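Long-range contacts in histidine acid phosphatase (PDB 6RXG), which probably removes phosphate groups from inositol hexakisphosphate and related inositol phosphates, and also from 2,3-bisphosphoglycerate, as a histidine phosphatase of the MINPP1 subfamily: residues Phe349-Asp354 with Val430-Asn435; Val239-Ala244 with Ser304-Ala309; Lys36-Ile41 with Gln466-Ile471. The protein carries 1 engineered substitution. All coordinates share one frame; numbering follows the deposited sequence.

How the contacts relate
Contacts 1 and 2 are neighbours in the helical part of this histidine phosphatase, their centres 15 Å apart, and they touch: the F349 ring of contact 1 packs on A309 of contact 2, and W351 on V241. Helix 305-321 of contact 2 and helix 343-361 of contact 1 follow each other in the chain, and contact 2 closes before contact 1 opens. Contact 3 lies at the mixed sheet, its centre 43 Å from that of contact 1 and 56 Å from that of contact 2. Joining the start of strand 38-47 to the loop before strand 471-476, it closes a loop that holds both others, so distant parts of the sequence meet at the sheet.

Contact 1 (Phe349-Asp354 with Val430-Asn435); sequences FAWALD and VYTYGN
A350 meets Y433 at the phenol end, its CB 3.4 Å from Y433 OH. One residue on, W351 meets two tyrosines, Y431 and Y433, in an aromatic cluster. Its CG stands opposite the backbone N (chi1 166°), which carries the indole across to the loop 430-435. There NE1 donates to Y431 O at 3.0 Å; the carbonyl oxygen lies in the indole plane, although the donor is itself tilted from the carbonyl plane. W351 CB sits over a face of the Y433 ring, 3.9 Å from its centroid, as a CH-pi contact, and the edge of the five-membered ring is turned to the face of Y433 with the planes at 69°. Y431 is nearly parallel to the indole but slid so far that little overlaps; W351 CD1 comes 3.7 Å from Y431 CE2. At D354, Y433 OH donates to OD2 at 2.7 Å from above the carboxylate plane, while S15 holds OD1. Replacing Y433 by an alanine would probably leave D354 OD2 without its hydroxyl donor and open a gap beside W351 CB. The Y431 hydroxyl is bonded instead to W438 O. The cluster thus ties the loop to helix 343-361, with W351 and V430 also packed on helix 226-236, and F349, A350 and L353 resting on helix 305-321.

Contact 2 (Val239-Ala244 with Ser304-Ala309); sequences VDVKRA and SEYDAA
V241 and Y306 make the apolar part of this contact, a methyl group against an aromatic rim. V241 CG1 lies in the plane of the Y306 ring, at its edge, 3.6 Å from CE1. This methyl points away from its own backbone N (chi1 174°), and that rotation brings it to the tyrosine.

The polar part gathers at the start of helix 305-321. K242, its chain bent at chi2 and chi4, carries NZ to the first turn, where it comes 3.1 Å from Y306 N. Both are donors, so no hydrogen bond joins them; the amine is tied to the helix start through a water that accepts from K242 NZ at 3.1 Å and from E305 N at 2.9 Å. The same turn is capped by S304, whose OG accepts from D307 N at 3.1 Å in a nearly straight bond.

Charge adds a looser term. E305 OE1 lies 4.5 Å from K242 NZ, beyond a salt bridge, and the lysine may ease the closeness of OE1 to E262. The other oxygen, OE2, accepts from ND1 of H246, a residue that binds zinc together with E255.

The axes of segments 239-244 and 305-309 approach to 9.3 Å and cross at 65°. The arrangement is therefore an N-capped helix end set against a second helix beside a metal site. E305 is itself a zinc ligand in a structure of this protein; in the present model it bonds to H246 and so stands behind that ligand, in the second shell of the zinc.

Contact 3 (Lys36-Ile41 with Gln466-Ile471); sequences KGYGPI and QRYTPI
Y38 and I471 face each other across the mixed sheet typical of the alpha/beta part of branch 2 histidine phosphatases, with their CA atoms 8.5 Å apart. They are not on paired strands. Strand 38-47 and strand 471-476 both run antiparallel to strand 449-457, which lies between them and bonds to each: G39 with A456 and I41 with V454 on one border, I471 with Y455 on the other. The chain comes in as a loop and joins the sheet only at I471, and the touching parts 38-41 and 468-471 are accordingly 74° apart in direction.

The side chains of Y38 and I471 supply the centre of the contact and cross at about a right angle. I471 runs along the CD2-CE2 side of the tyrosine ring. Its CD1 is 3.5 Å from Y38 CD2, and its CG2 reaches Y38 CE2 at 3.9 Å. The isoleucine achieves this double touch with CG1 set between its backbone N and carbonyl carbon (chi1 61°), which lays CD1 and CG2 against the same CD2-CE2 side of the ring. I41 and P470 approach more loosely, I41 CD1 to P470 CB at 4.5 Å, and both also pack on V390 of helix 376-390. Y468, like Y38, rests on R457 of the middle strand.

No direct hydrogen bond crosses between the segments; the polar link is made by one water. It lies in the plane of the Y38 ring, 2.5 Å from Y38 OH, and donates to T469 O at 2.7 Å.

Contact 1 (Phe349-Asp354 with Val430-Asn435)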
# COMPACT_ATOMS: atom_id res chain seq x y z
N PHE B 349 -5.80 -16.87 -5.74
CA PHE B 349 -6.56 -15.71 -5.25
C PHE B 349 -5.71 -14.45 -5.25
O PHE B 349 -6.21 -13.35 -5.54
CB PHE B 349 -7.10 -16.00 -3.84
CG PHE B 349 -7.95 -17.24 -3.75
CD1 PHE B 349 -9.02 -17.43 -4.59
CD2 PHE B 349 -7.67 -18.22 -2.81
CE1 PHE B 349 -9.79 -18.59 -4.50
CE2 PHE B 349 -8.43 -19.36 -2.72
CZ PHE B 349 -9.49 -19.54 -3.56
N ALA B 350 -4.42 -14.58 -4.91
CA ALA B 350 -3.50 -13.45 -5.00
C ALA B 350 -3.46 -12.90 -6.42
O ALA B 350 -3.48 -11.68 -6.64
CB ALA B 350 -2.11 -13.87 -4.54
N TRP B 351 -3.42 -13.79 -7.41
CA TRP B 351 -3.44 -13.36 -8.80
C TRP B 351 -4.72 -12.60 -9.11
O TRP B 351 -4.69 -11.58 -9.80
CB TRP B 351 -3.30 -14.55 -9.75
CG TRP B 351 -3.66 -14.22 -11.20
CD1 TRP B 351 -3.07 -13.28 -12.00
CD2 TRP B 351 -4.69 -14.82 -12.00
NE1 TRP B 351 -3.67 -13.26 -13.23
CE2 TRP B 351 -4.65 -14.21 -13.26
CE3 TRP B 351 -5.63 -15.83 -11.77
CZ2 TRP B 351 -5.53 -14.56 -14.28
CZ3 TRP B 351 -6.50 -16.18 -12.80
CH2 TRP B 351 -6.44 -15.55 -14.03
N ALA B 352 -5.86 -13.09 -8.62
CA ALA B 352 -7.13 -12.43 -8.91
C ALA B 352 -7.17 -11.03 -8.30
O ALA B 352 -7.66 -10.09 -8.93
CB ALA B 352 -8.30 -13.28 -8.40
N LEU B 353 -6.65 -10.87 -7.07
CA LEU B 353 -6.68 -9.55 -6.45
C LEU B 353 -5.63 -8.64 -7.06
O LEU B 353 -5.89 -7.46 -7.31
CB LEU B 353 -6.50 -9.67 -4.95
CG LEU B 353 -7.67 -10.38 -4.25
CD1 LEU B 353 -7.48 -10.24 -2.76
CD2 LEU B 353 -9.07 -9.86 -4.64
N ASP B 354 -4.44 -9.17 -7.32
CA ASP B 354 -3.40 -8.38 -8.00
C ASP B 354 -3.88 -7.89 -9.37
O ASP B 354 -3.56 -6.77 -9.77
CB ASP B 354 -2.13 -9.20 -8.17
CG ASP B 354 -1.27 -9.26 -6.92
OD1 ASP B 354 -1.54 -8.53 -5.94
OD2 ASP B 354 -0.29 -10.04 -6.92
N VAL B 430 -4.59 -11.92 -21.07
CA VAL B 430 -4.60 -11.03 -19.92
C VAL B 430 -3.34 -11.16 -19.08
O VAL B 430 -2.52 -12.06 -19.25
CB VAL B 430 -5.85 -11.27 -19.04
CG1 VAL B 430 -7.15 -11.01 -19.83
CG2 VAL B 430 -5.82 -12.69 -18.44
N TYR B 431 -3.17 -10.21 -18.17
CA TYR B 431 -2.20 -10.28 -17.10
C TYR B 431 -2.26 -11.61 -16.37
O TYR B 431 -3.32 -12.05 -15.91
CB TYR B 431 -2.48 -9.14 -16.12
CG TYR B 431 -1.81 -9.24 -14.77
CD1 TYR B 431 -0.52 -8.79 -14.57
CD2 TYR B 431 -2.50 -9.74 -13.69
CE1 TYR B 431 0.07 -8.87 -13.33
CE2 TYR B 431 -1.93 -9.83 -12.47
CZ TYR B 431 -0.63 -9.40 -12.28
OH TYR B 431 -0.04 -9.47 -11.05
N THR B 432 -1.11 -12.25 -16.27
CA THR B 432 -0.94 -13.45 -15.46
C THR B 432 0.39 -13.37 -14.73
O THR B 432 1.24 -12.54 -15.05
CB THR B 432 -0.95 -14.73 -16.30
OG1 THR B 432 0.22 -14.75 -17.12
CG2 THR B 432 -2.18 -14.83 -17.16
N TYR B 433 0.56 -14.24 -13.75
CA TYR B 433 1.85 -14.36 -13.09
C TYR B 433 2.92 -14.91 -14.02
O TYR B 433 4.12 -14.75 -13.75
CB TYR B 433 1.69 -15.24 -11.87
CG TYR B 433 1.09 -14.54 -10.65
CD1 TYR B 433 0.75 -13.19 -10.67
CD2 TYR B 433 0.87 -15.26 -9.48
CE1 TYR B 433 0.25 -12.57 -9.53
CE2 TYR B 433 0.36 -14.66 -8.36
CZ TYR B 433 0.06 -13.32 -8.38
OH TYR B 433 -0.42 -12.74 -7.23
N GLY B 434 2.53 -15.55 -15.11
CA GLY B 434 3.50 -16.06 -16.06
C GLY B 434 4.02 -15.05 -17.06
O GLY B 434 5.11 -15.23 -17.61
N ASN B 435 3.26 -13.98 -17.30
CA ASN B 435 3.63 -13.01 -18.33
C ASN B 435 3.87 -11.62 -17.77
O ASN B 435 3.96 -10.66 -18.55
CB ASN B 435 2.58 -12.98 -19.45
CG ASN B 435 1.27 -12.30 -19.06
OD1 ASN B 435 1.18 -11.63 -18.04
ND2 ASN B 435 0.26 -12.43 -19.92

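Contact 2 (Val239-Ala244 with Ser304-Ala309)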
# COMPACT_ATOMS: atom_id res chain seq x y z
N VAL B 239 -11.80 -20.62 -14.86
CA VAL B 239 -12.19 -21.91 -14.31
C VAL B 239 -11.26 -22.35 -13.18
O VAL B 239 -11.70 -22.98 -12.21
CB VAL B 239 -12.26 -22.95 -15.44
CG1 VAL B 239 -10.87 -23.34 -15.90
CG2 VAL B 239 -13.04 -24.16 -14.98
N ASP B 240 -9.97 -22.02 -13.27
CA ASP B 240 -9.03 -22.46 -12.25
C ASP B 240 -9.22 -21.71 -10.93
O ASP B 240 -8.90 -22.25 -9.87
CB ASP B 240 -7.59 -22.29 -12.75
CG ASP B 240 -7.16 -23.42 -13.68
OD1 ASP B 240 -8.00 -24.26 -14.04
OD2 ASP B 240 -5.98 -23.44 -14.06
N VAL B 241 -9.73 -20.48 -10.97
CA VAL B 241 -10.07 -19.82 -9.72
C VAL B 241 -11.25 -20.53 -9.07
O VAL B 241 -11.30 -20.68 -7.84
CB VAL B 241 -10.37 -18.33 -9.96
CG1 VAL B 241 -10.89 -17.64 -8.68
CG2 VAL B 241 -9.11 -17.62 -10.46
N LYS B 242 -12.19 -21.02 -9.88
CA LYS B 242 -13.33 -21.73 -9.32
C LYS B 242 -12.91 -23.09 -8.77
O LYS B 242 -13.38 -23.50 -7.71
CB LYS B 242 -14.43 -21.89 -10.38
CG LYS B 242 -15.73 -22.49 -9.85
CD LYS B 242 -15.98 -22.01 -8.42
CE LYS B 242 -17.39 -22.15 -7.96
NZ LYS B 242 -17.80 -20.87 -7.30
N ARG B 243 -12.02 -23.79 -9.48
CA ARG B 243 -11.48 -25.04 -8.94
C ARG B 243 -10.75 -24.78 -7.63
O ARG B 243 -10.93 -25.53 -6.67
CB ARG B 243 -10.54 -25.69 -9.97
CG ARG B 243 -11.26 -26.29 -11.17
CD ARG B 243 -10.31 -26.60 -12.33
NE ARG B 243 -9.26 -27.57 -11.99
CZ ARG B 243 -8.15 -27.74 -12.70
NH1 ARG B 243 -7.25 -28.65 -12.33
NH2 ARG B 243 -7.92 -27.02 -13.80
N ALA B 244 -9.97 -23.70 -7.57
CA ALA B 244 -9.22 -23.40 -6.35
C ALA B 244 -10.16 -23.08 -5.20
O ALA B 244 -9.85 -23.38 -4.04
CB ALA B 244 -8.28 -22.22 -6.57
N SER B 304 -21.70 -18.41 -3.49
CA SER B 304 -20.92 -19.33 -4.30
C SER B 304 -19.68 -19.74 -3.52
O SER B 304 -19.26 -19.06 -2.57
CB SER B 304 -20.50 -18.70 -5.63
OG SER B 304 -19.54 -17.69 -5.41
N GLU B 305 -19.10 -20.85 -3.95
CA GLU B 305 -17.80 -21.26 -3.44
C GLU B 305 -16.77 -20.16 -3.62
O GLU B 305 -15.94 -19.93 -2.74
CB GLU B 305 -17.35 -22.55 -4.14
CG GLU B 305 -18.13 -23.77 -3.75
CD GLU B 305 -17.62 -25.04 -4.40
OE1 GLU B 305 -17.40 -25.05 -5.63
OE2 GLU B 305 -17.44 -26.05 -3.68
N TYR B 306 -16.80 -19.47 -4.76
CA TYR B 306 -15.85 -18.40 -4.98
C TYR B 306 -15.97 -17.35 -3.88
O TYR B 306 -14.96 -16.94 -3.29
CB TYR B 306 -16.08 -17.77 -6.35
CG TYR B 306 -15.30 -16.50 -6.53
CD1 TYR B 306 -13.99 -16.53 -7.01
CD2 TYR B 306 -15.84 -15.29 -6.20
CE1 TYR B 306 -13.25 -15.36 -7.15
CE2 TYR B 306 -15.11 -14.10 -6.36
CZ TYR B 306 -13.83 -14.15 -6.84
OH TYR B 306 -13.12 -12.97 -6.97
N ASP B 307 -17.20 -16.95 -3.56
CA ASP B 307 -17.41 -15.96 -2.51
C ASP B 307 -16.77 -16.42 -1.20
O ASP B 307 -16.01 -15.67 -0.56
CB ASP B 307 -18.90 -15.70 -2.29
CG ASP B 307 -19.52 -14.98 -3.44
OD1 ASP B 307 -18.76 -14.39 -4.23
OD2 ASP B 307 -20.77 -15.00 -3.52
N ALA B 308 -17.08 -17.64 -0.78
CA ALA B 308 -16.64 -18.10 0.53
C ALA B 308 -15.14 -18.27 0.56
O ALA B 308 -14.48 -17.83 1.51
CB ALA B 308 -17.33 -19.41 0.89
N ALA B 309 -14.57 -18.81 -0.52
CA ALA B 309 -13.14 -19.03 -0.56
C ALA B 309 -12.38 -17.71 -0.61
O ALA B 309 -11.37 -17.55 0.07
CB ALA B 309 -12.77 -19.90 -1.76
O HOH W 1 -20.31 -22.21 -6.17

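Contact 3 (Lys36-Ile41 with Gln466-Ile471)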
# COMPACT_ATOMS: atom_id res chain seq x y z
N LYS B 36 33.15 11.52 -3.26
CA LYS B 36 33.95 12.44 -2.46
C LYS B 36 33.57 13.89 -2.75
O LYS B 36 33.37 14.29 -3.90
CB LYS B 36 35.44 12.23 -2.76
CG LYS B 36 35.86 12.57 -4.19
CD LYS B 36 36.45 13.98 -4.28
CE LYS B 36 36.71 14.43 -5.73
NZ LYS B 36 36.87 15.90 -5.79
N GLY B 37 33.47 14.67 -1.68
CA GLY B 37 33.11 16.07 -1.80
C GLY B 37 31.64 16.35 -1.66
O GLY B 37 31.25 17.52 -1.53
N TYR B 38 30.79 15.33 -1.69
CA TYR B 38 29.35 15.55 -1.63
C TYR B 38 28.84 15.27 -0.22
O TYR B 38 29.26 14.31 0.44
CB TYR B 38 28.62 14.68 -2.65
CG TYR B 38 28.84 15.12 -4.09
CD1 TYR B 38 30.04 14.88 -4.74
CD2 TYR B 38 27.84 15.78 -4.79
CE1 TYR B 38 30.23 15.29 -6.06
CE2 TYR B 38 28.01 16.18 -6.09
CZ TYR B 38 29.21 15.94 -6.73
OH TYR B 38 29.40 16.35 -8.02
N GLY B 39 27.95 16.15 0.25
CA GLY B 39 27.34 15.99 1.55
C GLY B 39 25.84 16.14 1.44
O GLY B 39 25.32 16.68 0.47
N PRO B 40 25.10 15.66 2.43
CA PRO B 40 23.64 15.65 2.34
C PRO B 40 23.04 17.05 2.46
O PRO B 40 23.49 17.86 3.26
CB PRO B 40 23.22 14.78 3.53
CG PRO B 40 24.30 15.02 4.53
CD PRO B 40 25.58 15.13 3.72
N ILE B 41 21.97 17.29 1.68
CA ILE B 41 21.21 18.53 1.80
C ILE B 41 19.72 18.32 1.96
O ILE B 41 19.03 19.26 2.38
CB ILE B 41 21.48 19.46 0.60
CG1 ILE B 41 21.02 18.82 -0.71
CG2 ILE B 41 22.96 19.80 0.51
CD1 ILE B 41 21.00 19.83 -1.89
N GLN B 466 27.75 27.87 -13.07
CA GLN B 466 26.98 27.69 -11.86
C GLN B 466 27.51 26.52 -11.05
O GLN B 466 28.14 25.60 -11.58
CB GLN B 466 25.49 27.47 -12.17
CG GLN B 466 24.55 27.52 -10.95
CD GLN B 466 24.01 28.91 -10.66
OE1 GLN B 466 24.27 29.86 -11.40
NE2 GLN B 466 23.26 29.03 -9.57
N ARG B 467 27.31 26.63 -9.75
CA ARG B 467 27.33 25.56 -8.76
C ARG B 467 27.31 24.15 -9.32
O ARG B 467 26.84 23.93 -10.45
CB ARG B 467 26.13 25.74 -7.84
CG ARG B 467 26.15 27.05 -7.08
CD ARG B 467 24.78 27.47 -6.65
NE ARG B 467 24.15 26.44 -5.86
CZ ARG B 467 22.91 26.52 -5.38
NH1 ARG B 467 22.20 27.61 -5.61
NH2 ARG B 467 22.40 25.52 -4.68
N TYR B 468 27.79 23.18 -8.54
CA TYR B 468 27.68 21.78 -8.92
C TYR B 468 26.24 21.32 -8.82
O TYR B 468 25.48 21.75 -7.94
CB TYR B 468 28.55 20.89 -8.03
CG TYR B 468 30.03 21.07 -8.24
CD1 TYR B 468 30.70 20.42 -9.27
CD2 TYR B 468 30.76 21.89 -7.39
CE1 TYR B 468 32.06 20.59 -9.44
CE2 TYR B 468 32.11 22.05 -7.55
CZ TYR B 468 32.76 21.40 -8.57
OH TYR B 468 34.11 21.61 -8.70
N THR B 469 25.87 20.41 -9.70
CA THR B 469 24.51 19.88 -9.70
C THR B 469 24.31 18.96 -8.51
O THR B 469 25.16 18.10 -8.25
CB THR B 469 24.24 19.11 -10.99
OG1 THR B 469 24.63 19.92 -12.10
CG2 THR B 469 22.78 18.79 -11.11
N PRO B 470 23.19 19.06 -7.79
CA PRO B 470 22.88 18.07 -6.75
C PRO B 470 22.70 16.68 -7.35
O PRO B 470 22.38 16.52 -8.53
CB PRO B 470 21.55 18.57 -6.14
CG PRO B 470 21.39 20.01 -6.66
CD PRO B 470 22.13 20.09 -7.93
N ILE B 471 22.90 15.67 -6.51
CA ILE B 471 22.83 14.27 -6.93
C ILE B 471 21.88 13.52 -6.02
O ILE B 471 21.70 13.89 -4.85
CB ILE B 471 24.22 13.59 -6.96
CG1 ILE B 471 24.86 13.58 -5.56
CG2 ILE B 471 25.15 14.31 -7.99
CD1 ILE B 471 26.12 12.77 -5.46
O HOH W 2 27.55 17.34 -9.31